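Local atomic coordinates of glutathione S-transferase omega-like 2 (Saccharomyces cerevisiae, PDB entry 5LKB), a protein that uses glutathione as a one-cysteine thiol transferase, reducing dehydroascorbate, dimethylarsinic acid and beta-hydroxyethyl disulfide, and reacts with glutathionyl-(hydro)quinones. Residues N241-L246 / C307-I312; D247-I252 / P317-W322. One frame throughout, in Å; residues are numbered along the deposited sequence.

Contact 1: N241-L246 / C307-I312; sequences NVFEHL and CNFTSI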
loop_
_atom_site.group_PDB
_atom_site.type_symbol
_atom_site.label_atom_id
_atom_site.label_comp_id
_atom_site.label_asym_id
_atom_site.label_seq_id
_atom_site.Cartn_x
_atom_site.Cartn_y
_atom_site.Cartn_z
ATOM N N ASN A 241 -3.439 16.124 5.081
ATOM C CA ASN A 241 -3.128 16.668 6.413
ATOM C C ASN A 241 -2.100 15.810 7.134
ATOM O O ASN A 241 -1.188 16.353 7.770
ATOM C CB ASN A 241 -4.419 16.855 7.193
ATOM C CG ASN A 241 -4.181 17.600 8.495
ATOM O OD1 ASN A 241 -3.717 18.765 8.484
ATOM N ND2 ASN A 241 -4.380 16.922 9.574
ATOM N N VAL A 242 -2.212 14.470 7.042
ATOM C CA VAL A 242 -1.219 13.599 7.658
ATOM C C VAL A 242 0.154 13.931 7.130
ATOM O O VAL A 242 1.119 14.097 7.872
ATOM C CB VAL A 242 -1.593 12.128 7.400
ATOM C CG1 VAL A 242 -0.403 11.220 7.696
ATOM C CG2 VAL A 242 -2.812 11.662 8.203
ATOM N N PHE A 243 0.317 13.911 5.787
ATOM C CA PHE A 243 1.647 14.103 5.235
ATOM C C PHE A 243 2.170 15.516 5.474
ATOM O O PHE A 243 3.366 15.688 5.687
ATOM C CB PHE A 243 1.695 13.677 3.737
ATOM C CG PHE A 243 1.740 12.164 3.591
ATOM C CD1 PHE A 243 2.934 11.509 3.730
ATOM C CD2 PHE A 243 0.574 11.432 3.453
ATOM C CE1 PHE A 243 3.004 10.102 3.704
ATOM C CE2 PHE A 243 0.625 10.022 3.413
ATOM C CZ PHE A 243 1.822 9.393 3.559
ATOM N N GLU A 244 1.288 16.515 5.507
ATOM C CA GLU A 244 1.728 17.881 5.796
ATOM C C GLU A 244 2.345 17.954 7.190
ATOM O O GLU A 244 3.378 18.612 7.393
ATOM C CB GLU A 244 0.552 18.833 5.681
ATOM C CG GLU A 244 0.804 20.261 6.119
ATOM C CD GLU A 244 -0.480 21.077 6.099
ATOM O OE1 GLU A 244 -1.438 20.673 5.410
ATOM O OE2 GLU A 244 -0.546 22.097 6.812
ATOM N N HIS A 245 1.780 17.197 8.118
ATOM C CA HIS A 245 2.282 17.199 9.479
ATOM C C HIS A 245 3.447 16.269 9.689
ATOM O O HIS A 245 4.305 16.544 10.548
ATOM C CB HIS A 245 1.148 17.022 10.465
ATOM C CG HIS A 245 0.303 18.240 10.524
ATOM N ND1 HIS A 245 -0.716 18.461 9.621
ATOM C CD2 HIS A 245 0.364 19.337 11.334
ATOM C CE1 HIS A 245 -1.279 19.631 9.899
ATOM N NE2 HIS A 245 -0.654 20.172 10.944
ATOM N N LEU A 246 3.541 15.177 8.939
ATOM C CA LEU A 246 4.795 14.435 8.974
ATOM C C LEU A 246 5.949 15.289 8.459
ATOM O O LEU A 246 7.075 15.196 8.952
ATOM C CB LEU A 246 4.690 13.141 8.151
ATOM C CG LEU A 246 3.795 12.000 8.644
ATOM C CD1 LEU A 246 3.649 10.910 7.587
ATOM C CD2 LEU A 246 4.311 11.428 9.931
ATOM N N CYS A 307 -2.522 5.684 3.584
ATOM C CA CYS A 307 -1.691 6.820 3.902
ATOM C C CYS A 307 -0.386 6.629 3.162
ATOM O O CYS A 307 0.649 6.282 3.713
ATOM C CB CYS A 307 -1.446 6.798 5.391
ATOM S SG CYS A 307 -2.894 7.383 6.382
ATOM N N ASN A 308 -0.418 6.877 1.835
ATOM C CA ASN A 308 0.581 6.245 0.975
ATOM C C ASN A 308 1.246 7.170 -0.024
ATOM O O ASN A 308 1.802 6.681 -1.000
ATOM C CB ASN A 308 0.003 5.005 0.295
ATOM C CG ASN A 308 -0.919 5.331 -0.841
ATOM O OD1 ASN A 308 -1.506 6.402 -0.898
ATOM N ND2 ASN A 308 -1.053 4.367 -1.770
ATOM N N PHE A 309 1.291 8.475 0.216
ATOM C CA PHE A 309 2.138 9.351 -0.617
ATOM C C PHE A 309 3.540 8.789 -0.728
ATOM O O PHE A 309 4.175 8.798 -1.793
ATOM C CB PHE A 309 2.219 10.783 -0.052
ATOM C CG PHE A 309 0.905 11.606 -0.076
ATOM C CD1 PHE A 309 -0.338 11.070 -0.435
ATOM C CD2 PHE A 309 0.942 12.980 0.249
ATOM C CE1 PHE A 309 -1.520 11.848 -0.380
ATOM C CE2 PHE A 309 -0.203 13.727 0.240
ATOM C CZ PHE A 309 -1.416 13.182 -0.042
ATOM N N THR A 310 4.058 8.352 0.418
ATOM C CA THR A 310 5.330 7.690 0.582
ATOM C C THR A 310 5.252 6.918 1.886
ATOM O O THR A 310 4.219 6.943 2.578
ATOM C CB THR A 310 6.480 8.687 0.564
ATOM O OG1 THR A 310 7.732 7.994 0.517
ATOM C CG2 THR A 310 6.383 9.610 1.711
ATOM N N SER A 311 6.336 6.214 2.198
ATOM C CA SER A 311 6.466 5.496 3.465
ATOM C C SER A 311 7.470 6.224 4.334
ATOM O O SER A 311 8.188 7.129 3.896
ATOM C CB SER A 311 6.947 4.066 3.205
ATOM O OG SER A 311 8.185 4.030 2.643
ATOM N N ILE A 312 7.470 5.881 5.622
ATOM C CA ILE A 312 8.523 6.399 6.504
ATOM C C ILE A 312 9.900 6.003 5.995
ATOM O O ILE A 312 10.794 6.850 5.835
ATOM C CB ILE A 312 8.339 5.900 7.940
ATOM C CG1 ILE A 312 6.982 6.380 8.524
ATOM C CG2 ILE A 312 9.497 6.353 8.845
ATOM C CD1 ILE A 312 6.760 7.863 8.555
#
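In the all-helical C-terminal domain of this glutathione transferase, helix 232-264 drives one aromatic ring, that of Phe-243, into the bend of the loop 307-312. The tight part of the contact lies over one face of this ring and along its edge. With chi1 at -77°, CG stands anti to the carbonyl carbon and the ring reaches straight out from the helix. Phe-309 lies over one face as an offset stack, centroids 4.5 Å apart and planes 13° from parallel. Its CB sits almost exactly on the ring normal, 3.6 Å from the Phe-243 centroid, in a CH-pi contact, while its own ring is shifted back toward the helix, over CG and CD2 and close to CB of Phe-243. The rim of the Phe-243 ring meets loop backbone, with CE1 3.6 Å from Thr-310 O. That carbonyl oxygen is buried here without a hydrogen-bond partner in the model.

Packing loosens toward Leu-246, whose CD1 only just reaches Ile-312 CD1 at 4.5 Å. On the helix face turned from the loop, the partly exposed His-245 gives its ND1 hydrogen to Asn-241 O, which also accepts from His-245 N. Phe-309 also meets the dimer partner: Lys-364 of the second subunit makes a cation-pi contact with its ring, and Leu-361 of that subunit packs on it. The closest approach is that of Phe-243 CZ, 3.3 Å from Cys-307 O, near the plane of the ring.

Contact 2: D247-I252 / P317-W322; sequences DKVEKI and PFIHLW
Glu-250 OE1 is held by a nearly straight hydrogen bond from Ile-319 N, 2.8 Å long with an N-H...O angle of 172°. Phe-318 N does the same for Glu-250 OE2, also at 2.8 Å and nearly as straight, so two clear N-H donors grip the carboxylate at once. Both oxygens use their syn lone pairs, and this paired grip fixes the rotation of the carboxylate. The side chain gets there by leaving its helix with CG anti to the backbone N and then bending at chi2 (74°). Glu-250 thus accepts from two first-turn N-H groups at the N-terminal end of helix 317-329, a tertiary carboxylate-to-helix-start contact between two helices of the GST C-terminal domain. The helix dipole would probably favour the charged form of the acid. Replacing Glu-250 with an alanine would remove both acceptors and would probably leave these two N-H groups without their protein partner, loosening the join between the helices.

The short helical segments cross at 72°, their axes 8.5 Å apart at closest approach. Around the carboxylate, OE2 lies at the edge of the Phe-318 ring, 3.3 Å from CD2, and touches Pro-317 CD on another side. Deeper in, Val-249 and Ile-319 cross at about a right angle, with Val-249 CG1 3.9 Å from Ile-319 CG1; Leu-290 and Val-294 of helix 285-304 extend this apolar layer.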
loop_
_atom_site.group_PDB
_atom_site.type_symbol
_atom_site.label_atom_id
_atom_site.label_comp_id
_atom_site.label_asym_id
_atom_site.label_seq_id
_atom_site.Cartn_x
_atom_site.Cartn_y
_atom_site.Cartn_z
ATOM N N ASP A 247 5.691 16.113 7.441
ATOM C CA ASP A 247 6.697 17.052 6.976
ATOM C C ASP A 247 7.151 17.971 8.106
ATOM O O ASP A 247 8.348 18.232 8.226
ATOM C CB ASP A 247 6.159 17.878 5.816
ATOM C CG ASP A 247 5.957 17.047 4.559
ATOM O OD1 ASP A 247 6.538 15.940 4.460
ATOM O OD2 ASP A 247 5.279 17.593 3.667
ATOM N N LYS A 248 6.213 18.397 8.952
ATOM C CA LYS A 248 6.546 19.259 10.104
ATOM C C LYS A 248 7.455 18.537 11.095
ATOM O O LYS A 248 8.473 19.102 11.544
ATOM C CB LYS A 248 5.277 19.778 10.780
ATOM C CG LYS A 248 4.544 20.770 9.904
ATOM C CD LYS A 248 3.344 21.399 10.581
ATOM C CE LYS A 248 2.451 22.101 9.569
ATOM N NZ LYS A 248 1.386 22.858 10.358
ATOM N N VAL A 249 7.124 17.276 11.415
ATOM C CA VAL A 249 7.951 16.477 12.317
ATOM C C VAL A 249 9.335 16.265 11.737
ATOM O O VAL A 249 10.345 16.360 12.435
ATOM C CB VAL A 249 7.263 15.138 12.637
ATOM C CG1 VAL A 249 8.201 14.234 13.501
ATOM C CG2 VAL A 249 5.963 15.353 13.289
ATOM N N GLU A 250 9.396 15.877 10.442
ATOM C CA GLU A 250 10.655 15.647 9.760
ATOM C C GLU A 250 11.584 16.875 9.813
ATOM O O GLU A 250 12.800 16.715 9.981
ATOM C CB GLU A 250 10.366 15.234 8.302
ATOM C CG GLU A 250 11.567 14.957 7.449
ATOM C CD GLU A 250 12.277 13.630 7.756
ATOM O OE1 GLU A 250 11.762 12.802 8.572
ATOM O OE2 GLU A 250 13.403 13.434 7.234
ATOM N N LYS A 251 11.013 18.075 9.608
ATOM C CA LYS A 251 11.757 19.342 9.708
ATOM C C LYS A 251 12.331 19.544 11.112
ATOM O O LYS A 251 13.529 19.833 11.270
ATOM C CB LYS A 251 10.840 20.505 9.298
ATOM C CG LYS A 251 11.454 21.896 9.479
ATOM C CD LYS A 251 12.694 22.097 8.660
ATOM C CE LYS A 251 13.186 23.587 8.739
ATOM N NZ LYS A 251 14.670 23.677 8.494
ATOM N N ILE A 252 11.523 19.291 12.129
ATOM C CA ILE A 252 11.980 19.419 13.506
ATOM C C ILE A 252 13.169 18.514 13.744
ATOM O O ILE A 252 14.197 18.921 14.305
ATOM C CB ILE A 252 10.841 19.090 14.474
ATOM C CG1 ILE A 252 9.835 20.242 14.541
ATOM C CG2 ILE A 252 11.376 18.794 15.915
ATOM C CD1 ILE A 252 8.570 19.895 15.284
ATOM N N PRO A 317 13.589 10.422 6.111
ATOM C CA PRO A 317 14.833 9.881 6.687
ATOM C C PRO A 317 15.058 10.211 8.165
ATOM O O PRO A 317 15.561 9.355 8.902
ATOM C CB PRO A 317 15.945 10.481 5.805
ATOM C CG PRO A 317 15.283 11.304 4.813
ATOM C CD PRO A 317 13.810 11.298 4.954
ATOM N N PHE A 318 14.691 11.412 8.617
ATOM C CA PHE A 318 14.929 11.728 10.016
ATOM C C PHE A 318 13.929 11.040 10.937
ATOM O O PHE A 318 14.315 10.517 11.993
ATOM C CB PHE A 318 15.067 13.252 10.214
ATOM C CG PHE A 318 16.326 13.759 9.593
ATOM C CD1 PHE A 318 17.549 13.519 10.215
ATOM C CD2 PHE A 318 16.315 14.382 8.353
ATOM C CE1 PHE A 318 18.714 13.912 9.640
ATOM C CE2 PHE A 318 17.506 14.782 7.772
ATOM C CZ PHE A 318 18.706 14.548 8.429
ATOM N N ILE A 319 12.634 11.032 10.585
ATOM C CA ILE A 319 11.699 10.198 11.347
ATOM C C ILE A 319 12.155 8.736 11.342
ATOM O O ILE A 319 12.055 8.040 12.366
ATOM C CB ILE A 319 10.265 10.349 10.816
ATOM C CG1 ILE A 319 9.726 11.786 10.941
ATOM C CG2 ILE A 319 9.347 9.374 11.512
ATOM C CD1 ILE A 319 8.373 12.034 10.273
ATOM N N HIS A 320 12.622 8.238 10.191
ATOM C CA HIS A 320 13.032 6.854 10.109
ATOM C C HIS A 320 14.224 6.553 11.044
ATOM O O HIS A 320 14.289 5.482 11.659
ATOM C CB HIS A 320 13.355 6.510 8.642
ATOM C CG HIS A 320 13.577 5.042 8.383
ATOM N ND1 HIS A 320 14.498 4.605 7.472
ATOM C CD2 HIS A 320 12.984 3.927 8.876
ATOM C CE1 HIS A 320 14.463 3.296 7.395
ATOM N NE2 HIS A 320 13.567 2.844 8.247
ATOM N N LEU A 321 15.194 7.468 11.123
ATOM C CA LEU A 321 16.308 7.280 12.042
ATOM C C LEU A 321 15.842 7.318 13.495
ATOM O O LEU A 321 16.178 6.421 14.289
ATOM C CB LEU A 321 17.319 8.367 11.762
ATOM C CG LEU A 321 18.520 8.376 12.708
ATOM C CD1 LEU A 321 19.336 7.176 12.552
ATOM C CD2 LEU A 321 19.331 9.650 12.397
ATOM N N TRP A 322 14.959 8.279 13.809
ATOM C CA TRP A 322 14.435 8.430 15.151
ATOM C C TRP A 322 13.649 7.191 15.603
ATOM O O TRP A 322 13.793 6.736 16.743
ATOM C CB TRP A 322 13.608 9.717 15.165
ATOM C CG TRP A 322 12.694 9.896 16.341
ATOM C CD1 TRP A 322 12.987 10.511 17.539
ATOM C CD2 TRP A 322 11.337 9.472 16.446
ATOM N NE1 TRP A 322 11.900 10.467 18.343
ATOM C CE2 TRP A 322 10.866 9.842 17.705
ATOM C CE3 TRP A 322 10.468 8.786 15.579
ATOM C CZ2 TRP A 322 9.564 9.574 18.128
ATOM C CZ3 TRP A 322 9.202 8.529 15.968
ATOM C CH2 TRP A 322 8.747 8.898 17.243
#

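Contacts 1 and 2 lie side by side, their centres about 11 Å apart, and share helix 232-264, which supplies consecutive six-residue segments to them: 241-246 first, then 247-252. Their partners follow in the same order, loop 307-312 and then helix 317-329, so the connections alternate along the chain. The two contacts touch directly, Leu-246 O lying 3.7 Å from Ile-319 CD1, while Ile-312 CG2 packs on His-320 and Ile-319. One long helix of the C-terminal domain is thereby joined both to the loop following helix 285-304 and to helix 317-329, which follows the short helix 312-315. Contact 1 borders the second subunit, whereas contact 2 stays within one chain and away from the annotated glutathione-binding residues.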